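Local coordinates for protein nigritoxine (Vibrio nigripulchritudo, PDB 5M41) that is a bacterial toxin active against crustaceans and insects, at residues 284-289 / 436-441; 321-326 / 371-376; 352-357 / 427-432; 363-368 / 440-445. All blocks are in the same frame, centred on the assembly; numbering follows the deposited sequence.

The four contacts lie in the central part of the chain, between residues 284 and 445. Their first segments follow one another in the order contact 1, 2, 3, 4, whereas the second segments come in the order 2, 3, 1, 4. Contact 1 is the hub: its centre is about 9 Å from that of contact 4, with which it shares T440 and A441, and about 11 Å from that of contact 3, reached through neighbouring strands 435-437 and 427-429. Contact 2 sits apart, about 16 Å from contact 1 between centres. Contacts 1 and 4 tie residues 436-445 to the six-stranded antiparallel sheet, so the chain returning after helix 406-415 is fastened at several points.

Contact 1: residues 284-289 / 436-441; sequences GAWIDS and RPIPTA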
loop_
_atom_site.group_PDB
_atom_site.type_symbol
_atom_site.label_atom_id
_atom_site.label_comp_id
_atom_site.label_asym_id
_atom_site.label_seq_id
_atom_site.Cartn_x
_atom_site.Cartn_y
_atom_site.Cartn_z
ATOM N N GLY A 284 10.124 4.267 -11.496
ATOM C CA GLY A 284 10.467 2.838 -11.548
ATOM C C GLY A 284 11.269 2.402 -10.329
ATOM O O GLY A 284 12.395 1.881 -10.442
ATOM N N ALA A 285 10.695 2.624 -9.152
ATOM C CA ALA A 285 11.430 2.385 -7.897
ATOM C C ALA A 285 11.649 0.894 -7.585
ATOM O O ALA A 285 12.690 0.517 -7.011
ATOM C CB ALA A 285 10.743 3.104 -6.728
ATOM N N TRP A 286 10.694 0.057 -8.002
ATOM C CA TRP A 286 10.611 -1.337 -7.554
ATOM C C TRP A 286 10.680 -2.364 -8.658
ATOM O O TRP A 286 10.099 -2.175 -9.722
ATOM C CB TRP A 286 9.336 -1.518 -6.735
ATOM C CG TRP A 286 9.333 -0.607 -5.520
ATOM C CD1 TRP A 286 8.553 0.519 -5.296
ATOM C CD2 TRP A 286 10.224 -0.690 -4.344
ATOM N NE1 TRP A 286 8.841 1.085 -4.082
ATOM C CE2 TRP A 286 9.841 0.412 -3.464
ATOM C CE3 TRP A 286 11.227 -1.566 -3.936
ATOM C CZ2 TRP A 286 10.470 0.628 -2.243
ATOM C CZ3 TRP A 286 11.852 -1.346 -2.704
ATOM C CH2 TRP A 286 11.481 -0.274 -1.874
ATOM N N ILE A 287 11.404 -3.457 -8.399
ATOM C CA ILE A 287 11.536 -4.567 -9.332
ATOM C C ILE A 287 10.779 -5.750 -8.743
ATOM O O ILE A 287 11.089 -6.200 -7.644
ATOM C CB ILE A 287 13.014 -5.020 -9.498
ATOM C CG1 ILE A 287 13.882 -3.893 -10.043
ATOM C CG2 ILE A 287 13.121 -6.283 -10.376
ATOM C CD1 ILE A 287 15.354 -4.057 -9.689
ATOM N N ASP A 288 9.813 -6.267 -9.489
ATOM C CA ASP A 288 9.077 -7.466 -9.094
ATOM C C ASP A 288 9.989 -8.635 -8.759
ATOM O O ASP A 288 11.025 -8.829 -9.399
ATOM C CB ASP A 288 8.125 -7.887 -10.217
ATOM C CG ASP A 288 6.699 -7.414 -9.979
ATOM O OD1 ASP A 288 5.790 -8.192 -10.314
ATOM O OD2 ASP A 288 6.480 -6.287 -9.455
ATOM N N SER A 289 9.606 -9.403 -7.744
ATOM C CA SER A 289 10.199 -10.708 -7.531
ATOM C C SER A 289 9.730 -11.689 -8.632
ATOM O O SER A 289 10.468 -12.590 -9.046
ATOM C CB SER A 289 9.816 -11.248 -6.159
ATOM O OG SER A 289 10.233 -12.595 -6.063
ATOM N N ARG A 436 13.407 12.417 -1.446
ATOM C CA ARG A 436 11.972 12.308 -1.726
ATOM C C ARG A 436 11.420 10.996 -1.168
ATOM O O ARG A 436 12.142 10.009 -1.112
ATOM C CB ARG A 436 11.713 12.317 -3.244
ATOM C CG ARG A 436 12.330 13.473 -4.014
ATOM C CD ARG A 436 11.813 13.521 -5.443
ATOM N NE ARG A 436 11.651 14.895 -5.918
ATOM C CZ ARG A 436 11.102 15.224 -7.079
ATOM N NH1 ARG A 436 10.661 14.278 -7.899
ATOM N NH2 ARG A 436 10.996 16.499 -7.424
ATOM N N PRO A 437 10.130 10.963 -0.806
ATOM C CA PRO A 437 9.573 9.669 -0.456
ATOM C C PRO A 437 9.595 8.665 -1.629
ATOM O O PRO A 437 9.430 9.048 -2.786
ATOM C CB PRO A 437 8.132 9.999 -0.033
ATOM C CG PRO A 437 7.864 11.351 -0.611
ATOM C CD PRO A 437 9.181 12.061 -0.534
ATOM N N ILE A 438 9.817 7.395 -1.328
ATOM C CA ILE A 438 9.730 6.361 -2.355
ATOM C C ILE A 438 8.260 6.121 -2.730
ATOM O O ILE A 438 7.418 5.948 -1.857
ATOM C CB ILE A 438 10.422 5.028 -1.958
ATOM C CG1 ILE A 438 11.770 5.314 -1.252
ATOM C CG2 ILE A 438 10.628 4.171 -3.225
ATOM C CD1 ILE A 438 12.629 4.080 -0.985
ATOM N N PRO A 439 7.951 6.137 -4.043
ATOM C CA PRO A 439 6.602 5.805 -4.502
ATOM C C PRO A 439 6.205 4.381 -4.107
ATOM O O PRO A 439 7.065 3.522 -3.877
ATOM C CB PRO A 439 6.705 5.907 -6.040
ATOM C CG PRO A 439 7.873 6.798 -6.282
ATOM C CD PRO A 439 8.834 6.542 -5.145
ATOM N N THR A 440 4.908 4.142 -4.028
ATOM C CA THR A 440 4.414 2.811 -3.747
ATOM C C THR A 440 4.741 1.854 -4.897
ATOM O O THR A 440 4.868 2.258 -6.047
ATOM C CB THR A 440 2.902 2.799 -3.467
ATOM O OG1 THR A 440 2.504 1.456 -3.148
ATOM C CG2 THR A 440 2.101 3.328 -4.683
ATOM N N ALA A 441 4.949 0.592 -4.557
ATOM C CA ALA A 441 5.103 -0.427 -5.569
ATOM C C ALA A 441 3.747 -0.810 -6.155
ATOM O O ALA A 441 3.711 -1.408 -7.225
ATOM C CB ALA A 441 5.777 -1.646 -4.987
#
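The indole nitrogen of W286 is gripped by one bond: NE1 donates to P439 O over 3.0 Å with an N-H...acceptor angle of 152°. The carbonyl oxygen lies in the ring plane, at the indole edge, and the nitrogen sits almost on the extension of the C=O axis (C=O...donor angle 163°). A chi1 of -60° directs the ring here, with CG beside the backbone N and anti to the carbonyl carbon. Two methyl groups flank this bond. I438 CG2, set anti to its own backbone N, stands 3.7 Å from W286 CZ2, and the two side chains cross at about a right angle. Nearer the start of the ring, A441 CB approaches W286 CD1 to 3.5 Å. The I438 methyl also meets A285 CB at 3.7 Å, and A285 CB reaches the proline ring at P439 CD (4.2 Å), so the small alanine fills in beside the tryptophan. W286 accordingly has more surface buried than any other residue of the pair. G284, with positive phi, ends helix 277-283 and turns the chain into strand 286-288, which is bonded to strand 340-348. There W286 rests on S346 and V348 and, together with A441, touches S330 of strand 328-336, while on the other segment R436 is bonded through its backbone to Y428 of the separate three-stranded sheet.

Contact 2: residues 321-326 / 371-376; sequences KEIDPL and GSSRDL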
loop_
_atom_site.group_PDB
_atom_site.type_symbol
_atom_site.label_atom_id
_atom_site.label_comp_id
_atom_site.label_asym_id
_atom_site.label_seq_id
_atom_site.Cartn_x
_atom_site.Cartn_y
_atom_site.Cartn_z
ATOM N N LYS A 321 17.985 -17.184 -1.544
ATOM C CA LYS A 321 18.996 -16.249 -2.072
ATOM C C LYS A 321 18.513 -15.387 -3.248
ATOM O O LYS A 321 19.316 -14.858 -4.023
ATOM C CB LYS A 321 20.294 -16.984 -2.440
ATOM C CG LYS A 321 21.232 -17.236 -1.264
ATOM C CD LYS A 321 22.437 -18.077 -1.670
ATOM C CE LYS A 321 22.045 -19.537 -1.898
ATOM N NZ LYS A 321 23.007 -20.287 -2.753
ATOM N N GLU A 322 17.197 -15.250 -3.372
ATOM C CA GLU A 322 16.615 -14.253 -4.265
ATOM C C GLU A 322 16.902 -12.845 -3.719
ATOM O O GLU A 322 17.017 -11.879 -4.475
ATOM C CB GLU A 322 15.109 -14.484 -4.391
ATOM C CG GLU A 322 14.743 -15.785 -5.100
ATOM C CD GLU A 322 13.240 -16.003 -5.209
ATOM O OE1 GLU A 322 12.534 -15.877 -4.179
ATOM O OE2 GLU A 322 12.765 -16.309 -6.328
ATOM N N ILE A 323 17.039 -12.763 -2.398
ATOM C CA ILE A 323 17.200 -11.514 -1.670
ATOM C C ILE A 323 18.342 -11.687 -0.667
ATOM O O ILE A 323 18.437 -12.730 -0.030
ATOM C CB ILE A 323 15.864 -11.165 -0.936
ATOM C CG1 ILE A 323 14.740 -10.868 -1.937
ATOM C CG2 ILE A 323 16.024 -10.013 0.034
ATOM C CD1 ILE A 323 15.004 -9.705 -2.874
ATOM N N ASP A 324 19.214 -10.683 -0.559
ATOM C CA ASP A 324 20.275 -10.634 0.473
ATOM C C ASP A 324 19.829 -9.879 1.731
ATOM O O ASP A 324 19.044 -8.941 1.629
ATOM C CB ASP A 324 21.527 -9.981 -0.095
ATOM C CG ASP A 324 22.221 -10.855 -1.131
ATOM O OD1 ASP A 324 21.865 -12.052 -1.255
ATOM O OD2 ASP A 324 23.129 -10.342 -1.818
ATOM N N PRO A 325 20.318 -10.294 2.924
ATOM C CA PRO A 325 19.908 -9.672 4.182
ATOM C C PRO A 325 19.869 -8.148 4.159
ATOM O O PRO A 325 18.939 -7.566 4.716
ATOM C CB PRO A 325 20.964 -10.158 5.165
ATOM C CG PRO A 325 21.312 -11.531 4.662
ATOM C CD PRO A 325 21.123 -11.511 3.166
ATOM N N LEU A 326 20.846 -7.516 3.507
ATOM C CA LEU A 326 20.950 -6.050 3.517
ATOM C C LEU A 326 20.263 -5.317 2.357
ATOM O O LEU A 326 20.216 -4.092 2.356
ATOM C CB LEU A 326 22.421 -5.614 3.630
ATOM C CG LEU A 326 23.186 -6.062 4.882
ATOM C CD1 LEU A 326 24.672 -5.718 4.773
ATOM C CD2 LEU A 326 22.597 -5.447 6.143
ATOM N N GLY A 371 12.247 -1.783 4.083
ATOM C CA GLY A 371 13.477 -1.789 4.869
ATOM C C GLY A 371 14.346 -2.902 4.328
ATOM O O GLY A 371 13.996 -3.518 3.323
ATOM N N SER A 372 15.464 -3.203 4.984
ATOM C CA SER A 372 16.260 -4.317 4.509
ATOM C C SER A 372 15.494 -5.608 4.775
ATOM O O SER A 372 14.675 -5.657 5.698
ATOM C CB SER A 372 17.644 -4.343 5.166
ATOM O OG SER A 372 17.594 -5.024 6.401
ATOM N N SER A 373 15.743 -6.659 3.981
ATOM C CA SER A 373 15.039 -7.916 4.223
ATOM C C SER A 373 15.235 -8.416 5.658
ATOM O O SER A 373 14.274 -8.862 6.303
ATOM C CB SER A 373 15.388 -8.997 3.200
ATOM O OG SER A 373 16.763 -9.203 3.129
ATOM N N ARG A 374 16.453 -8.279 6.182
ATOM C CA ARG A 374 16.708 -8.656 7.560
ATOM C C ARG A 374 15.868 -7.837 8.548
ATOM O O ARG A 374 15.397 -8.392 9.532
ATOM C CB ARG A 374 18.193 -8.543 7.903
ATOM C CG ARG A 374 18.461 -8.764 9.382
ATOM C CD ARG A 374 19.887 -8.387 9.784
ATOM N NE ARG A 374 20.159 -6.947 9.684
ATOM C CZ ARG A 374 21.387 -6.445 9.559
ATOM N NH1 ARG A 374 22.413 -7.265 9.509
ATOM N NH2 ARG A 374 21.585 -5.139 9.468
ATOM N N ASP A 375 15.695 -6.537 8.289
ATOM C CA ASP A 375 14.851 -5.681 9.132
ATOM C C ASP A 375 13.412 -6.170 9.149
ATOM O O ASP A 375 12.754 -6.130 10.183
ATOM C CB ASP A 375 14.834 -4.229 8.635
ATOM C CG ASP A 375 16.208 -3.565 8.668
ATOM O OD1 ASP A 375 17.037 -3.924 9.524
ATOM O OD2 ASP A 375 16.439 -2.646 7.845
ATOM N N LEU A 376 12.908 -6.610 7.994
ATOM C CA LEU A 376 11.549 -7.128 7.938
ATOM C C LEU A 376 11.396 -8.426 8.756
ATOM O O LEU A 376 10.400 -8.575 9.473
ATOM C CB LEU A 376 11.071 -7.284 6.489
ATOM C CG LEU A 376 10.391 -6.000 5.974
ATOM C CD1 LEU A 376 11.220 -4.729 6.159
ATOM C CD2 LEU A 376 9.885 -6.130 4.553
#
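S373, P325 and L326 bury the most surface here, each in a different way. S373 turns OG into the position between its backbone N and carbonyl carbon (chi1 55°), from which it donates to D324 O at 2.7 Å; the hydroxyl stands above the carbonyl plane rather than on a lone pair. Its CB is pressed against I323 CG2 at 3.4 Å, a tighter fit than ordinary carbon contact. P325, whose CB leads away from residues 371-376, contributes mainly through its carbonyl: R374 N donates to P325 O at 3.0 Å, nearly straight at 165° and on a lone pair. That N-H belongs to the first turn of helix 373-382, which opens with a capping box: D375 N donates to S372 OG (3.1 Å) and S372 N to D375 OD2 (3.1 Å). The loop before strand 328-336 thus supplies one acceptor to the helix start while the box supplies another. L326 begins pointing away, but its CD2 comes over one face of the R374 guanidinium, 3.5 Å from R374 NH2, the two chains running side by side. The arginine bends at chi3 (67°), and its NH1 and NH2 donate to G19 O and R245 O.

Contact 3: residues 352-357 / 427-432; sequences LGQVVR and TYRNHE
T427 enters the pairing with its N-H donating to R357 O at 3.1 Å, in the carbonyl plane and on a lone pair. Its OG1, held between backbone N and carbonyl carbon, lies 3.2 Å from V356 CB and also packs against CG of R357, the arginine whose guanidinium forms a salt bridge with D259. T427 O then faces two consecutive residues: V356 N donates to it at 2.9 Å, and R357 N adds a weak bond at 3.5 Å. Two donors on one carbonyl, with a one-residue shift of register, define a classic beta bulge. It lies in the antiparallel edge of a three-stranded sheet, where strands 354-357 and 427-429 run 140° apart in direction and strand 435-437 flanks the latter. Y428 faces V355 as a non-hydrogen-bonded pair and turns its ring under L352. Leucine CD1 of L352 stands over one face, 3.8 Å from the Y428 ring centroid and 16° off the normal, a CH-pi contact displaced toward the rim. R429 pairs with Q354: R429 N donates to Q354 O at 2.8 Å, while the return bond from Q354 N to R429 O is weak. R429 O also receives a CA-H...O contact from G353 CA at 3.5 Å. The R429 and Q354 side chains run alongside, their guanidinium and amide planes 57° apart. At N430 the strand has ended; its OD1 accepts from E432 N, making an Asx turn.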
loop_
_atom_site.group_PDB
_atom_site.type_symbol
_atom_site.label_atom_id
_atom_site.label_comp_id
_atom_site.label_asym_id
_atom_site.label_seq_id
_atom_site.Cartn_x
_atom_site.Cartn_y
_atom_site.Cartn_z
ATOM N N LEU A 352 17.380 3.666 -8.954
ATOM C CA LEU A 352 16.607 4.685 -8.229
ATOM C C LEU A 352 17.464 5.797 -7.618
ATOM O O LEU A 352 17.085 6.960 -7.657
ATOM C CB LEU A 352 15.768 4.027 -7.124
ATOM C CG LEU A 352 14.878 4.915 -6.257
ATOM C CD1 LEU A 352 13.776 5.518 -7.101
ATOM C CD2 LEU A 352 14.269 4.140 -5.091
ATOM N N GLY A 353 18.605 5.422 -7.043
ATOM C CA GLY A 353 19.440 6.330 -6.241
ATOM C C GLY A 353 19.767 5.672 -4.905
ATOM O O GLY A 353 19.634 4.456 -4.769
ATOM N N GLN A 354 20.215 6.456 -3.924
ATOM C CA GLN A 354 20.415 5.952 -2.572
ATOM C C GLN A 354 19.098 5.820 -1.833
ATOM O O GLN A 354 18.313 6.766 -1.802
ATOM C CB GLN A 354 21.209 6.947 -1.762
ATOM C CG GLN A 354 22.686 6.721 -1.660
ATOM C CD GLN A 354 23.327 7.887 -0.965
ATOM O OE1 GLN A 354 24.348 8.383 -1.419
ATOM N NE2 GLN A 354 22.698 8.374 0.121
ATOM N N VAL A 355 18.863 4.673 -1.210
ATOM C CA VAL A 355 17.782 4.577 -0.245
ATOM C C VAL A 355 18.268 5.259 1.038
ATOM O O VAL A 355 19.337 4.900 1.572
ATOM C CB VAL A 355 17.369 3.122 0.035
ATOM C CG1 VAL A 355 16.358 3.055 1.198
ATOM C CG2 VAL A 355 16.741 2.504 -1.220
ATOM N N VAL A 356 17.499 6.239 1.509
ATOM C CA VAL A 356 17.861 6.997 2.711
ATOM C C VAL A 356 17.354 6.274 3.969
ATOM O O VAL A 356 18.122 5.993 4.866
ATOM C CB VAL A 356 17.389 8.472 2.633
ATOM C CG1 VAL A 356 17.696 9.230 3.919
ATOM C CG2 VAL A 356 18.116 9.186 1.482
ATOM N N ARG A 357 16.077 5.915 3.986
ATOM C CA ARG A 357 15.484 5.279 5.148
ATOM C C ARG A 357 14.345 4.373 4.706
ATOM O O ARG A 357 13.692 4.649 3.681
ATOM C CB ARG A 357 14.974 6.355 6.144
ATOM C CG ARG A 357 13.933 7.319 5.561
ATOM C CD ARG A 357 13.070 7.983 6.651
ATOM N NE ARG A 357 12.330 6.933 7.347
ATOM C CZ ARG A 357 12.236 6.760 8.657
ATOM N NH1 ARG A 357 12.771 7.625 9.520
ATOM N NH2 ARG A 357 11.541 5.721 9.101
ATOM N N THR A 427 12.313 6.965 2.147
ATOM C CA THR A 427 12.776 8.032 1.281
ATOM C C THR A 427 14.015 7.591 0.489
ATOM O O THR A 427 14.712 6.658 0.860
ATOM C CB THR A 427 13.135 9.346 2.038
ATOM O OG1 THR A 427 14.312 9.143 2.823
ATOM C CG2 THR A 427 12.003 9.903 2.926
ATOM N N TYR A 428 14.292 8.287 -0.606
ATOM C CA TYR A 428 15.491 8.045 -1.396
ATOM C C TYR A 428 16.063 9.376 -1.844
ATOM O O TYR A 428 15.393 10.407 -1.778
ATOM C CB TYR A 428 15.200 7.169 -2.623
ATOM C CG TYR A 428 14.476 7.873 -3.754
ATOM C CD1 TYR A 428 15.163 8.278 -4.904
ATOM C CD2 TYR A 428 13.096 8.120 -3.682
ATOM C CE1 TYR A 428 14.500 8.902 -5.965
ATOM C CE2 TYR A 428 12.428 8.762 -4.714
ATOM C CZ TYR A 428 13.129 9.148 -5.851
ATOM O OH TYR A 428 12.448 9.767 -6.875
ATOM N N ARG A 429 17.316 9.346 -2.261
ATOM C CA ARG A 429 17.977 10.525 -2.759
ATOM C C ARG A 429 18.213 10.315 -4.244
ATOM O O ARG A 429 18.896 9.373 -4.644
ATOM C CB ARG A 429 19.296 10.752 -2.008
ATOM C CG ARG A 429 20.151 11.894 -2.555
ATOM C CD ARG A 429 21.508 11.958 -1.857
ATOM N NE ARG A 429 21.341 11.577 -0.462
ATOM C CZ ARG A 429 21.045 12.422 0.527
ATOM N NH1 ARG A 429 20.924 13.734 0.304
ATOM N NH2 ARG A 429 20.885 11.948 1.753
ATOM N N ASN A 430 17.617 11.177 -5.060
ATOM C CA ASN A 430 17.789 11.089 -6.509
ATOM C C ASN A 430 19.178 11.553 -6.949
ATOM O O ASN A 430 20.038 11.906 -6.124
ATOM C CB ASN A 430 16.678 11.846 -7.252
ATOM C CG ASN A 430 16.709 13.347 -6.999
ATOM O OD1 ASN A 430 17.767 13.932 -6.754
ATOM N ND2 ASN A 430 15.539 13.982 -7.076
ATOM N N HIS A 431 19.391 11.555 -8.256
ATOM C CA HIS A 431 20.713 11.816 -8.811
ATOM C C HIS A 431 21.243 13.194 -8.472
ATOM O O HIS A 431 22.455 13.378 -8.348
ATOM C CB HIS A 431 20.713 11.524 -10.314
ATOM C CG HIS A 431 20.004 10.224 -10.682
ATOM N ND1 HIS A 431 20.430 9.013 -10.254
ATOM C CD2 HIS A 431 18.859 9.985 -11.452
ATOM C CE1 HIS A 431 19.610 8.052 -10.730
ATOM N NE2 HIS A 431 18.651 8.648 -11.463
ATOM N N GLU A 432 20.343 14.158 -8.272
ATOM C CA GLU A 432 20.733 15.545 -7.980
ATOM C C GLU A 432 20.707 15.881 -6.489
ATOM O O GLU A 432 20.766 17.049 -6.109
ATOM C CB GLU A 432 19.866 16.542 -8.760
ATOM C CG GLU A 432 19.498 16.096 -10.164
ATOM C CD GLU A 432 18.238 15.252 -10.179
ATOM O OE1 GLU A 432 17.217 15.713 -9.622
ATOM O OE2 GLU A 432 18.269 14.130 -10.735
#

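Contact 4: residues 363-368 / 440-445; sequences AETGVD and TAQTKS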
loop_
_atom_site.group_PDB
_atom_site.type_symbol
_atom_site.label_atom_id
_atom_site.label_comp_id
_atom_site.label_asym_id
_atom_site.label_seq_id
_atom_site.Cartn_x
_atom_site.Cartn_y
_atom_site.Cartn_z
ATOM N N ALA A 363 -0.882 3.148 0.062
ATOM C CA ALA A 363 -1.441 3.314 -1.252
ATOM C C ALA A 363 -2.957 3.316 -1.101
ATOM O O ALA A 363 -3.452 3.024 -0.017
ATOM C CB ALA A 363 -1.004 2.163 -2.161
ATOM N N GLU A 364 -3.690 3.633 -2.177
ATOM C CA GLU A 364 -5.151 3.527 -2.148
ATOM C C GLU A 364 -5.568 2.056 -1.972
ATOM O O GLU A 364 -6.678 1.764 -1.507
ATOM C CB GLU A 364 -5.799 4.110 -3.427
ATOM C CG GLU A 364 -5.492 5.581 -3.743
ATOM C CD GLU A 364 -6.217 6.600 -2.842
ATOM O OE1 GLU A 364 -6.873 6.217 -1.837
ATOM O OE2 GLU A 364 -6.133 7.827 -3.142
ATOM N N THR A 365 -4.666 1.145 -2.334
ATOM C CA THR A 365 -4.960 -0.282 -2.373
ATOM C C THR A 365 -4.328 -1.083 -1.238
ATOM O O THR A 365 -4.528 -2.293 -1.156
ATOM C CB THR A 365 -4.482 -0.895 -3.693
ATOM O OG1 THR A 365 -3.113 -0.541 -3.883
ATOM C CG2 THR A 365 -5.324 -0.383 -4.898
ATOM N N GLY A 366 -3.564 -0.441 -0.358
ATOM C CA GLY A 366 -2.825 -1.213 0.642
ATOM C C GLY A 366 -1.623 -0.515 1.250
ATOM O O GLY A 366 -1.531 0.721 1.217
ATOM N N VAL A 367 -0.706 -1.301 1.815
ATOM C CA VAL A 367 0.501 -0.746 2.406
ATOM C C VAL A 367 1.744 -1.472 1.915
ATOM O O VAL A 367 1.691 -2.648 1.561
ATOM C CB VAL A 367 0.492 -0.751 3.962
ATOM C CG1 VAL A 367 -0.794 -0.111 4.477
ATOM C CG2 VAL A 367 0.619 -2.170 4.497
ATOM N N ASP A 368 2.856 -0.743 1.877
ATOM C CA ASP A 368 4.152 -1.356 1.637
ATOM C C ASP A 368 5.016 -1.174 2.889
ATOM O O ASP A 368 5.089 -0.081 3.445
ATOM C CB ASP A 368 4.855 -0.668 0.475
ATOM C CG ASP A 368 4.041 -0.697 -0.821
ATOM O OD1 ASP A 368 3.443 -1.750 -1.181
ATOM O OD2 ASP A 368 4.035 0.352 -1.514
ATOM N N THR A 440 4.908 4.142 -4.028
ATOM C CA THR A 440 4.414 2.811 -3.747
ATOM C C THR A 440 4.741 1.854 -4.897
ATOM O O THR A 440 4.868 2.258 -6.047
ATOM C CB THR A 440 2.902 2.799 -3.467
ATOM O OG1 THR A 440 2.504 1.456 -3.148
ATOM C CG2 THR A 440 2.101 3.328 -4.683
ATOM N N ALA A 441 4.949 0.592 -4.557
ATOM C CA ALA A 441 5.103 -0.427 -5.569
ATOM C C ALA A 441 3.747 -0.810 -6.155
ATOM O O ALA A 441 3.711 -1.408 -7.225
ATOM C CB ALA A 441 5.777 -1.646 -4.987
ATOM N N GLN A 442 2.646 -0.470 -5.470
ATOM C CA GLN A 442 1.284 -0.885 -5.906
ATOM C C GLN A 442 0.774 -0.018 -7.064
ATOM O O GLN A 442 -0.143 0.782 -6.917
ATOM C CB GLN A 442 0.327 -0.890 -4.716
ATOM C CG GLN A 442 0.823 -1.868 -3.650
ATOM C CD GLN A 442 -0.061 -1.984 -2.426
ATOM O OE1 GLN A 442 -1.292 -1.816 -2.493
ATOM N NE2 GLN A 442 0.556 -2.305 -1.301
ATOM N N THR A 443 1.435 -0.151 -8.206
ATOM C CA THR A 443 1.089 0.608 -9.385
ATOM C C THR A 443 0.022 -0.132 -10.208
ATOM O O THR A 443 -0.400 -1.271 -9.890
ATOM C CB THR A 443 2.319 0.778 -10.288
ATOM O OG1 THR A 443 2.807 -0.519 -10.627
ATOM C CG2 THR A 443 3.453 1.591 -9.587
ATOM N N LYS A 444 -0.398 0.531 -11.285
ATOM C CA LYS A 444 -1.268 -0.054 -12.297
ATOM C C LYS A 444 -0.708 -1.384 -12.789
ATOM O O LYS A 444 -1.398 -2.388 -12.763
ATOM C CB LYS A 444 -1.415 0.927 -13.462
ATOM C CG LYS A 444 -2.525 0.598 -14.455
ATOM C CD LYS A 444 -2.276 1.329 -15.777
ATOM C CE LYS A 444 -3.572 1.705 -16.481
ATOM N NZ LYS A 444 -4.531 0.568 -16.536
ATOM N N SER A 445 0.547 -1.407 -13.212
ATOM C CA SER A 445 1.084 -2.615 -13.821
ATOM C C SER A 445 1.268 -3.742 -12.791
ATOM O O SER A 445 1.052 -4.915 -13.109
ATOM C CB SER A 445 2.378 -2.312 -14.556
ATOM O OG SER A 445 3.283 -1.697 -13.668
HETATM O O HOH W 1 -2.313 1.340 -5.523
HETATM O O HOH W 2 6.712 0.256 -1.978
#
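Q442 and D368 reach past one another from opposing segments, antiparallel in direction, with the amide and carboxylate planes 73° apart. D368 OD1 lies near the amide plane, whereas Q442 NE2 meets it at 2.9 Å from 47° above the carboxylate plane. The glutamine is extended beyond CG, which carries its amide across to strand 366-370. At its other end, OE1 accepts from T365 OG1 at 2.6 Å, in the amide carbonyl plane and on a lone pair, so donor and acceptor ends are both held, which is consistent with a fixed amide orientation. T440 crosses D368 at about a right angle. Its OG1, anti to the backbone N, donates to the syn lone pair of D368 OD2 over a very short 2.5 Å. A441 N donates to the same oxygen at 3.2 Å from above the carboxylate plane. With S332 OG also bonded to OD1, this buried carboxylate is well satisfied and would probably stay ionised. One water bridges T365 OG1 and Q442 O. Around A363 and G366 the first segment closes a tight hairpin between strands 359-363 and 366-370. Residues 440-442 form an ST turn, with Q442 N donating to T440 OG1 (3.0 Å), followed by an inverse gamma turn centred on Q442, leading to T443 as N-cap of helix 444-457.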